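Local coordinates for protein Atg1 tMIT (Kluyveromyces marxianus, PDB 4P1N) that belongs to a serine/threonine protein kinase essential for autophagy, where it is required to form autophagosomes, and represents its tandem MIT region, at residues 12-15 / 16-20; 98-101 / 102-106; 252-255 / 256-259. All coordinates share one frame; numbering follows the deposited sequence.

Contact 1 (12-15 / 16-20)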
ATOM      1  N   PRO B  12       2.789  14.234   1.936  1.00 52.22           N
ATOM      2  CA  PRO B  12       3.250  14.332   0.549  1.00 50.31           C
ATOM      3  C   PRO B  12       4.667  13.806   0.359  1.00 48.22           C
ATOM      4  O   PRO B  12       4.975  13.321  -0.723  1.00 45.61           O
ATOM      5  CB  PRO B  12       3.170  15.833   0.229  1.00 52.59           C
ATOM      6  CG  PRO B  12       2.798  16.528   1.496  1.00 55.99           C
ATOM      7  CD  PRO B  12       2.228  15.510   2.427  1.00 57.18           C
ATOM      8  N   PHE B  13       5.522  13.893   1.381  1.00 48.22           N
ATOM      9  CA  PHE B  13       6.848  13.292   1.288  1.00 49.49           C
ATOM     10  C   PHE B  13       6.752  11.765   1.217  1.00 46.32           C
ATOM     11  O   PHE B  13       7.464  11.120   0.455  1.00 43.32           O
ATOM     12  CB  PHE B  13       7.726  13.712   2.450  1.00 57.30           C
ATOM     13  CG  PHE B  13       8.425  15.036   2.234  1.00 68.32           C
ATOM     14  CD1 PHE B  13       7.698  16.216   2.123  1.00 74.10           C
ATOM     15  CD2 PHE B  13       9.816  15.106   2.153  1.00 75.81           C
ATOM     16  CE1 PHE B  13       8.337  17.440   1.933  1.00 81.08           C
ATOM     17  CE2 PHE B  13      10.459  16.332   1.970  1.00 82.84           C
ATOM     18  CZ  PHE B  13       9.719  17.499   1.862  1.00 82.44           C
ATOM     19  N   VAL B  14       5.840  11.203   1.998  1.00 45.53           N
ATOM     20  CA  VAL B  14       5.606   9.788   2.009  1.00 41.99           C
ATOM     21  C   VAL B  14       4.936   9.352   0.704  1.00 39.02           C
ATOM     22  O   VAL B  14       5.295   8.335   0.173  1.00 35.65           O
ATOM     23  CB  VAL B  14       4.758   9.394   3.223  1.00 43.89           C
ATOM     24  CG1 VAL B  14       4.428   7.912   3.204  1.00 42.55           C
ATOM     25  CG2 VAL B  14       5.526   9.711   4.492  1.00 48.85           C
ATOM     26  N   GLU B  15       4.010  10.141   0.160  1.00 40.87           N
ATOM     27  CA  GLU B  15       3.400   9.802  -1.133  1.00 43.16           C
ATOM     28  C   GLU B  15       4.427   9.738  -2.257  1.00 42.38           C
ATOM     29  O   GLU B  15       4.352   8.876  -3.117  1.00 38.13           O
ATOM     30  CB  GLU B  15       2.331  10.811  -1.547  1.00 47.21           C
ATOM     31  CG  GLU B  15       0.999  10.550  -0.905  1.00 51.80           C
ATOM     32  CD  GLU B  15      -0.057  11.582  -1.273  1.00 57.11           C
ATOM     33  OE1 GLU B  15       0.282  12.772  -1.399  1.00 56.26           O
ATOM     34  OE2 GLU B  15      -1.238  11.194  -1.410  1.00 63.47           O
ATOM     35  N   SER B  16       5.329  10.716  -2.253  1.00 42.03           N
ATOM     36  CA  SER B  16       6.454  10.807  -3.200  1.00 42.71           C
ATOM     37  C   SER B  16       7.412   9.579  -3.116  1.00 38.61           C
ATOM     38  O   SER B  16       7.810   9.014  -4.119  1.00 35.42           O
ATOM     39  CB  SER B  16       7.213  12.121  -2.920  1.00 46.44           C
ATOM     40  OG  SER B  16       8.384  12.240  -3.717  1.00 56.54           O
ATOM     41  N   LEU B  17       7.759   9.156  -1.911  1.00 38.34           N
ATOM     42  CA  LEU B  17       8.536   7.948  -1.741  1.00 36.11           C
ATOM     43  C   LEU B  17       7.783   6.735  -2.182  1.00 31.83           C
ATOM     44  O   LEU B  17       8.386   5.838  -2.740  1.00 32.84           O
ATOM     45  CB  LEU B  17       9.002   7.753  -0.281  1.00 36.65           C
ATOM     46  CG  LEU B  17      10.055   8.793   0.088  1.00 39.81           C
ATOM     47  CD1 LEU B  17      10.178   8.938   1.606  1.00 43.31           C
ATOM     48  CD2 LEU B  17      11.411   8.470  -0.539  1.00 39.58           C
ATOM     49  N   SER B  18       6.481   6.707  -1.951  1.00 33.23           N
ATOM     50  CA  SER B  18       5.641   5.543  -2.299  1.00 32.18           C
ATOM     51  C   SER B  18       5.484   5.417  -3.801  1.00 30.93           C
ATOM     52  O   SER B  18       5.402   4.298  -4.341  1.00 31.57           O
ATOM     53  CB  SER B  18       4.267   5.622  -1.639  1.00 34.20           C
ATOM     54  OG  SER B  18       4.379   5.546  -0.229  1.00 37.00           O
ATOM     55  N   ALA B  19       5.466   6.545  -4.491  1.00 29.91           N
ATOM     56  CA  ALA B  19       5.510   6.517  -5.952  1.00 30.74           C
ATOM     57  C   ALA B  19       6.791   5.884  -6.493  1.00 28.92           C
ATOM     58  O   ALA B  19       6.796   5.043  -7.424  1.00 27.18           O
ATOM     59  CB  ALA B  19       5.343   7.922  -6.493  1.00 31.47           C
ATOM     60  N   LYS B  20       7.890   6.293  -5.905  1.00 30.27           N
ATOM     61  CA  LYS B  20       9.177   5.696  -6.201  1.00 30.48           C
ATOM     62  C   LYS B  20       9.267   4.202  -5.868  1.00 27.97           C
ATOM     63  O   LYS B  20       9.803   3.400  -6.676  1.00 28.20           O
ATOM     64  CB  LYS B  20      10.268   6.448  -5.426  1.00 32.81           C
ATOM     65  CG  LYS B  20      10.492   7.868  -5.946  1.00 35.94           C
ATOM     66  CD  LYS B  20      11.343   8.731  -5.014  1.00 40.21           C
ATOM     67  CE  LYS B  20      11.408  10.142  -5.570  1.00 44.50           C
ATOM     68  NZ  LYS B  20      12.117  11.015  -4.616  1.00 53.36           N
TER

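Contact 2 (98-101 / 102-106)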
ATOM      1  N   LEU B  98      18.311 -17.347 -16.877  1.00 74.01           N
ATOM      2  CA  LEU B  98      17.704 -17.451 -15.564  1.00 72.56           C
ATOM      3  C   LEU B  98      18.546 -16.753 -14.507  1.00 70.97           C
ATOM      4  O   LEU B  98      18.028 -15.951 -13.715  1.00 63.66           O
ATOM      5  CB  LEU B  98      17.485 -18.909 -15.157  1.00 76.01           C
ATOM      6  CG  LEU B  98      16.526 -19.066 -13.969  1.00 75.67           C
ATOM      7  CD1 LEU B  98      15.097 -18.731 -14.394  1.00 75.17           C
ATOM      8  CD2 LEU B  98      16.581 -20.457 -13.379  1.00 76.85           C
ATOM      9  N   LYS B  99      19.842 -17.045 -14.485  1.00 71.82           N
ATOM     10  CA  LYS B  99      20.713 -16.395 -13.505  1.00 71.16           C
ATOM     11  C   LYS B  99      20.685 -14.861 -13.656  1.00 67.24           C
ATOM     12  O   LYS B  99      20.722 -14.137 -12.660  1.00 60.97           O
ATOM     13  CB  LYS B  99      22.144 -16.875 -13.608  1.00 75.25           C
ATOM     14  CG  LYS B  99      22.699 -17.311 -12.271  1.00 79.41           C
ATOM     15  CD  LYS B  99      24.209 -17.180 -12.210  1.00 84.66           C
ATOM     16  CE  LYS B  99      24.609 -15.797 -11.718  1.00 85.88           C
ATOM     17  NZ  LYS B  99      25.948 -15.846 -11.070  1.00 89.46           N
ATOM     18  N   LYS B 100      20.621 -14.388 -14.894  1.00 65.26           N
ATOM     19  CA  LYS B 100      20.573 -12.962 -15.162  1.00 68.27           C
ATOM     20  C   LYS B 100      19.263 -12.332 -14.636  1.00 61.22           C
ATOM     21  O   LYS B 100      19.281 -11.299 -13.972  1.00 59.80           O
ATOM     22  CB  LYS B 100      20.727 -12.699 -16.664  1.00 74.15           C
ATOM     23  CG  LYS B 100      21.261 -11.313 -16.960  1.00 79.57           C
ATOM     24  CD  LYS B 100      21.023 -10.884 -18.397  1.00 84.62           C
ATOM     25  CE  LYS B 100      21.771  -9.584 -18.692  1.00 87.34           C
ATOM     26  NZ  LYS B 100      20.986  -8.637 -19.538  1.00 87.20           N
ATOM     27  N   LEU B 101      18.143 -12.974 -14.934  1.00 56.49           N
ATOM     28  CA  LEU B 101      16.861 -12.538 -14.456  1.00 57.47           C
ATOM     29  C   LEU B 101      16.767 -12.551 -12.932  1.00 55.56           C
ATOM     30  O   LEU B 101      16.186 -11.643 -12.349  1.00 50.71           O
ATOM     31  CB  LEU B 101      15.740 -13.404 -15.037  1.00 60.55           C
ATOM     32  CG  LEU B 101      15.395 -13.163 -16.508  1.00 63.52           C
ATOM     33  CD1 LEU B 101      14.435 -14.241 -16.994  1.00 67.29           C
ATOM     34  CD2 LEU B 101      14.796 -11.793 -16.729  1.00 60.50           C
ATOM     35  N   CYS B 102      17.311 -13.589 -12.305  1.00 54.65           N
ATOM     36  CA  CYS B 102      17.266 -13.732 -10.857  1.00 54.05           C
ATOM     37  C   CYS B 102      18.059 -12.596 -10.180  1.00 53.51           C
ATOM     38  O   CYS B 102      17.544 -11.939  -9.234  1.00 47.01           O
ATOM     39  CB  CYS B 102      17.796 -15.102 -10.419  1.00 57.71           C
ATOM     40  SG  CYS B 102      16.622 -16.459 -10.688  1.00 62.02           S
ATOM     41  N   MET B 103      19.279 -12.356 -10.668  1.00 50.58           N
ATOM     42  CA  MET B 103      20.068 -11.244 -10.172  1.00 52.88           C
ATOM     43  C   MET B 103      19.375  -9.897 -10.362  1.00 46.36           C
ATOM     44  O   MET B 103      19.350  -9.112  -9.452  1.00 44.84           O
ATOM     45  CB  MET B 103      21.452 -11.170 -10.824  1.00 56.26           C
ATOM     46  CG  MET B 103      22.577 -11.493  -9.871  1.00 65.18           C
ATOM     47  SD  MET B 103      22.746 -10.253  -8.575  1.00 65.02           S
ATOM     48  CE  MET B 103      24.498  -9.853  -8.710  1.00 71.72           C
ATOM     49  N   GLU B 104      18.879  -9.648 -11.561  1.00 46.15           N
ATOM     50  CA  GLU B 104      18.216  -8.403 -11.914  1.00 46.15           C
ATOM     51  C   GLU B 104      17.018  -8.166 -11.008  1.00 43.94           C
ATOM     52  O   GLU B 104      16.888  -7.098 -10.428  1.00 38.47           O
ATOM     53  CB  GLU B 104      17.789  -8.395 -13.369  1.00 48.15           C
ATOM     54  CG  GLU B 104      18.934  -8.110 -14.333  1.00 53.93           C
ATOM     55  CD  GLU B 104      18.581  -8.295 -15.817  1.00 59.58           C
ATOM     56  OE1 GLU B 104      19.412  -7.886 -16.671  1.00 63.27           O
ATOM     57  OE2 GLU B 104      17.513  -8.863 -16.143  1.00 57.72           O
ATOM     58  N   SER B 105      16.195  -9.191 -10.847  1.00 42.84           N
ATOM     59  CA  SER B 105      15.028  -9.102  -9.989  1.00 40.60           C
ATOM     60  C   SER B 105      15.438  -8.828  -8.530  1.00 37.81           C
ATOM     61  O   SER B 105      14.907  -7.931  -7.885  1.00 34.53           O
ATOM     62  CB  SER B 105      14.153 -10.353 -10.123  1.00 42.85           C
ATOM     63  OG  SER B 105      12.827 -10.089  -9.635  1.00 48.20           O
ATOM     64  N   LEU B 106      16.422  -9.546  -8.030  1.00 38.20           N
ATOM     65  CA  LEU B 106      16.878  -9.361  -6.672  1.00 39.64           C
ATOM     66  C   LEU B 106      17.309  -7.948  -6.419  1.00 37.00           C
ATOM     67  O   LEU B 106      16.918  -7.365  -5.424  1.00 37.37           O
ATOM     68  CB  LEU B 106      18.095 -10.239  -6.377  1.00 43.96           C
ATOM     69  CG  LEU B 106      18.293 -10.813  -4.982  1.00 47.98           C
ATOM     70  CD1 LEU B 106      19.751 -11.268  -4.852  1.00 50.74           C
ATOM     71  CD2 LEU B 106      17.879  -9.945  -3.802  1.00 47.27           C
TER

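Contact 3 (252-255 / 256-259)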
ATOM      1  N   ASP B 252      28.208  10.461 -14.669  1.00 63.84           N
ATOM      2  CA  ASP B 252      26.950   9.721 -14.734  1.00 58.73           C
ATOM      3  C   ASP B 252      25.827  10.576 -14.177  1.00 56.69           C
ATOM      4  O   ASP B 252      24.780  10.735 -14.818  1.00 55.28           O
ATOM      5  CB  ASP B 252      27.021   8.437 -13.937  1.00 59.40           C
ATOM      6  CG  ASP B 252      28.027   7.473 -14.470  1.00 60.13           C
ATOM      7  OD1 ASP B 252      28.220   7.445 -15.690  1.00 60.96           O
ATOM      8  OD2 ASP B 252      28.597   6.719 -13.655  1.00 61.00           O
ATOM      9  N   LYS B 253      26.052  11.134 -12.991  1.00 55.26           N
ATOM     10  CA  LYS B 253      25.058  11.984 -12.352  1.00 55.45           C
ATOM     11  C   LYS B 253      24.694  13.185 -13.227  1.00 57.58           C
ATOM     12  O   LYS B 253      23.526  13.557 -13.345  1.00 54.71           O
ATOM     13  CB  LYS B 253      25.560  12.458 -10.997  1.00 58.18           C
ATOM     14  CG  LYS B 253      25.441  11.407  -9.899  1.00 58.54           C
ATOM     15  CD  LYS B 253      26.250  11.803  -8.674  1.00 61.24           C
ATOM     16  CE  LYS B 253      26.862  10.590  -8.003  1.00 63.98           C
ATOM     17  NZ  LYS B 253      27.870  10.979  -6.994  1.00 66.12           N
ATOM     18  N   GLU B 254      25.695  13.774 -13.855  1.00 59.89           N
ATOM     19  CA  GLU B 254      25.453  14.902 -14.756  1.00 65.08           C
ATOM     20  C   GLU B 254      24.673  14.483 -16.018  1.00 60.88           C
ATOM     21  O   GLU B 254      23.776  15.183 -16.450  1.00 59.80           O
ATOM     22  CB  GLU B 254      26.779  15.600 -15.107  1.00 70.29           C
ATOM     23  CG  GLU B 254      26.635  16.827 -15.998  1.00 79.12           C
ATOM     24  CD  GLU B 254      25.489  17.749 -15.585  1.00 82.39           C
ATOM     25  OE1 GLU B 254      25.245  17.915 -14.364  1.00 81.33           O
ATOM     26  OE2 GLU B 254      24.827  18.307 -16.491  1.00 88.24           O
ATOM     27  N   MET B 255      25.002  13.339 -16.593  1.00 60.03           N
ATOM     28  CA  MET B 255      24.221  12.805 -17.702  1.00 60.89           C
ATOM     29  C   MET B 255      22.754  12.502 -17.319  1.00 58.03           C
ATOM     30  O   MET B 255      21.831  12.847 -18.064  1.00 58.02           O
ATOM     31  CB  MET B 255      24.899  11.545 -18.223  1.00 65.67           C
ATOM     32  CG  MET B 255      24.487  11.137 -19.620  1.00 69.30           C
ATOM     33  SD  MET B 255      25.243   9.571 -20.112  1.00 75.55           S
ATOM     34  CE  MET B 255      26.945  10.060 -20.304  1.00 76.21           C
ATOM     35  N   ILE B 256      22.542  11.860 -16.165  1.00 55.32           N
ATOM     36  CA  ILE B 256      21.190  11.569 -15.659  1.00 51.63           C
ATOM     37  C   ILE B 256      20.441  12.869 -15.386  1.00 51.89           C
ATOM     38  O   ILE B 256      19.254  12.989 -15.720  1.00 49.81           O
ATOM     39  CB  ILE B 256      21.201  10.654 -14.388  1.00 50.50           C
ATOM     40  CG1 ILE B 256      21.757   9.275 -14.730  1.00 49.66           C
ATOM     41  CG2 ILE B 256      19.801  10.466 -13.804  1.00 48.03           C
ATOM     42  CD1 ILE B 256      22.421   8.563 -13.580  1.00 50.04           C
ATOM     43  N   ARG B 257      21.126  13.852 -14.814  1.00 55.16           N
ATOM     44  CA  ARG B 257      20.525  15.167 -14.633  1.00 58.53           C
ATOM     45  C   ARG B 257      20.005  15.744 -15.959  1.00 59.63           C
ATOM     46  O   ARG B 257      18.924  16.330 -15.996  1.00 58.36           O
ATOM     47  CB  ARG B 257      21.512  16.145 -13.993  1.00 63.81           C
ATOM     48  CG  ARG B 257      21.508  16.086 -12.487  1.00 68.93           C
ATOM     49  CD  ARG B 257      22.312  17.224 -11.863  1.00 75.02           C
ATOM     50  NE  ARG B 257      22.883  16.756 -10.605  1.00 80.52           N
ATOM     51  CZ  ARG B 257      24.154  16.420 -10.414  1.00 84.29           C
ATOM     52  NH1 ARG B 257      25.052  16.530 -11.390  1.00 87.29           N
ATOM     53  NH2 ARG B 257      24.535  15.980  -9.218  1.00 85.11           N
ATOM     54  N   LYS B 258      20.771  15.580 -17.037  1.00 60.38           N
ATOM     55  CA  LYS B 258      20.366  16.105 -18.336  1.00 61.65           C
ATOM     56  C   LYS B 258      19.085  15.416 -18.804  1.00 56.87           C
ATOM     57  O   LYS B 258      18.106  16.065 -19.159  1.00 55.47           O
ATOM     58  CB  LYS B 258      21.474  15.932 -19.387  1.00 66.69           C
ATOM     59  CG  LYS B 258      22.811  16.589 -19.043  1.00 72.14           C
ATOM     60  CD  LYS B 258      22.793  18.109 -19.136  1.00 75.08           C
ATOM     61  CE  LYS B 258      23.215  18.620 -20.517  1.00 80.11           C
ATOM     62  NZ  LYS B 258      24.675  18.924 -20.616  1.00 82.53           N
ATOM     63  N   TYR B 259      19.084  14.094 -18.782  1.00 56.25           N
ATOM     64  CA  TYR B 259      17.872  13.320 -19.132  1.00 52.17           C
ATOM     65  C   TYR B 259      16.664  13.683 -18.303  1.00 48.15           C
ATOM     66  O   TYR B 259      15.562  13.822 -18.838  1.00 48.65           O
ATOM     67  CB  TYR B 259      18.156  11.833 -19.086  1.00 51.64           C
ATOM     68  CG  TYR B 259      19.002  11.384 -20.256  1.00 55.21           C
ATOM     69  CD1 TYR B 259      18.506  11.483 -21.539  1.00 58.16           C
ATOM     70  CD2 TYR B 259      20.288  10.877 -20.083  1.00 58.30           C
ATOM     71  CE1 TYR B 259      19.254  11.100 -22.634  1.00 62.20           C
ATOM     72  CE2 TYR B 259      21.050  10.475 -21.174  1.00 61.44           C
ATOM     73  CZ  TYR B 259      20.511  10.601 -22.446  1.00 63.36           C
ATOM     74  OH  TYR B 259      21.178  10.220 -23.559  1.00 69.34           O
TER

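Contact 1 (12-15 / 16-20)
The peptide carbonyl of V14 receives two donors from S18, reaching it from opposite faces of its plane. The backbone N of S18 approaches from one face at 2.9 Å from V14 O, in the usual helical bond. From the other face comes the side-chain hydroxyl: S18 OG donates to V14 O over 3.0 Å and stands 39° out of the plane, well above it. The serine torsion explains this second bond. With OG placed beside its own backbone N and opposite the carbonyl carbon (chi1 -65°), the hydroxyl folds back along the helix to the carbonyl four residues earlier. A buried OH is thereby satisfied within its own helix, and two bonds from one residue grip a single oxygen. At the flank of this bridge, V14 CG1 lies 4.2 Å from S18 OG, a loose apolar neighbour for the hydroxyl.

This turn belongs to helix 10-33, the first helix of the N-terminal MIT domain, and the face carrying V14 and S18 is turned into the helical bundle. V14 packs on S119 and T123 of helix 95-129 as well as on L142 and I146 of helix 137-170, and I146 also touches S18.

The remaining rungs are ordinary i to i+4 bonds, among them S16 N to P12 O at 3.0 Å and A19 N to E15 O at 2.9 Å. L17 leans back over the preceding turn, its CG 3.5 Å from F13 O. The E15 carboxylate has its salt-bridge partner in K138, outside this turn, while S16 and A19 meet W221 of helix 209-227. A19 additionally packs on L137 of a second subunit, another copy of this protein.

Contact 2 (98-101 / 102-106)
C102 lays its sulfur beside L98, with SG 4.2 Å from L98 CG in apolar contact, while its backbone N donates to L98 O at 2.8 Å. The same buried cysteine packs on L164 of helix 137-170. M103 joins K99 by a nearly straight backbone bond, M103 N to K99 O at 3.0 Å, and its CB rests 3.6 Å from that oxygen; beyond CB the chain bends off to L164 and to a polar side chain of another protein's chain. These residues lie near the start of helix 95-129, which lines up against helices 10-33 and 137-170 within the N-terminal MIT domain.

E104 carries the polar part. Its chain crosses that of K100 obliquely, and OE1 is the atom that meets the lysine's CG, CD and CE, coming to 3.5 Å from K100 CE. K100, with CG set trans to its backbone N (chi1 -156°), ends at NZ 3.4 Å from E104 OE1, a salt bridge whose hydrogen bond is weak. The other carboxylate oxygen, OE2, has K31 as its salt-bridge partner, so each oxygen has a lysine partner, which would probably stabilise the negative charge; L101 CD2 approaches E104 OE2 to 4.0 Å. S105 closes its turn through N to L101 O, and its hydroxyl bonds A28 O on helix 10-33.

Contact 3 (252-255 / 256-259)
This is a local contact between successive turns near the start of helix 250-273, the last helix of the second MIT domain, with a charged flank on one side and an apolar one packed into the fold on the other. The charged flank centres on E254. Its OE1 takes a bond from R257 NH1 at 3.3 Å, meeting the guanidinium at its edge and in its plane, whereas the carboxylate receives the N-H on the anti side; the two planes are turned 31° from each other. The bend at chi2 (44°) lets the end of the glutamate approach the next turn, where E254 OE2 sits 3.3 Å from K258 CD. The K258 ammonium stays farther off, NZ lying 4.2 Å from E254 OE2, close enough for electrostatic attraction but beyond salt-bridge distance. With an alanine here, R257 NH1 would probably lose this salt bridge and keep the long, weak pairing with E250, and K258 would lose its nearby negative charge.

Opposite in character, M255 and Y259 run side by side, pointing the same way, with CG of M255 3.8 Å from Y259 CE2; both touch Y189 of helix 184-204. I256 folds its CD1 to 3.4 Å from D252 O and packs on L223, L226 and L227 of helix 209-227. Both carboxylate oxygens of D252 are hydrogen-bonded to the backbone of another protein's chain, which Y259 OH also meets weakly. The apolar flank faces helices 184-204 and 209-227, the packing of an amphipathic helix in the three-helix bundle of an MIT domain.

How the contacts relate
From the N terminus the three contacts follow in series, none nesting or crossing, and none closes a long loop: each spans neighbouring turns of one helix. Contact 1 lies on helix 10-33 and contact 2 on helix 95-129, the next helix in the chain, on opposite sides of the chain's centre and about 27 Å apart between centres. Both belong to the first MIT domain, whose third helix, 137-170, packs against each. Contact 3 comes last, on helix 250-273 of the second MIT domain, its centre about 22 Å from that of contact 1. Helix 209-227 links the two, touching contact 1 through W221 and contact 3 through L223.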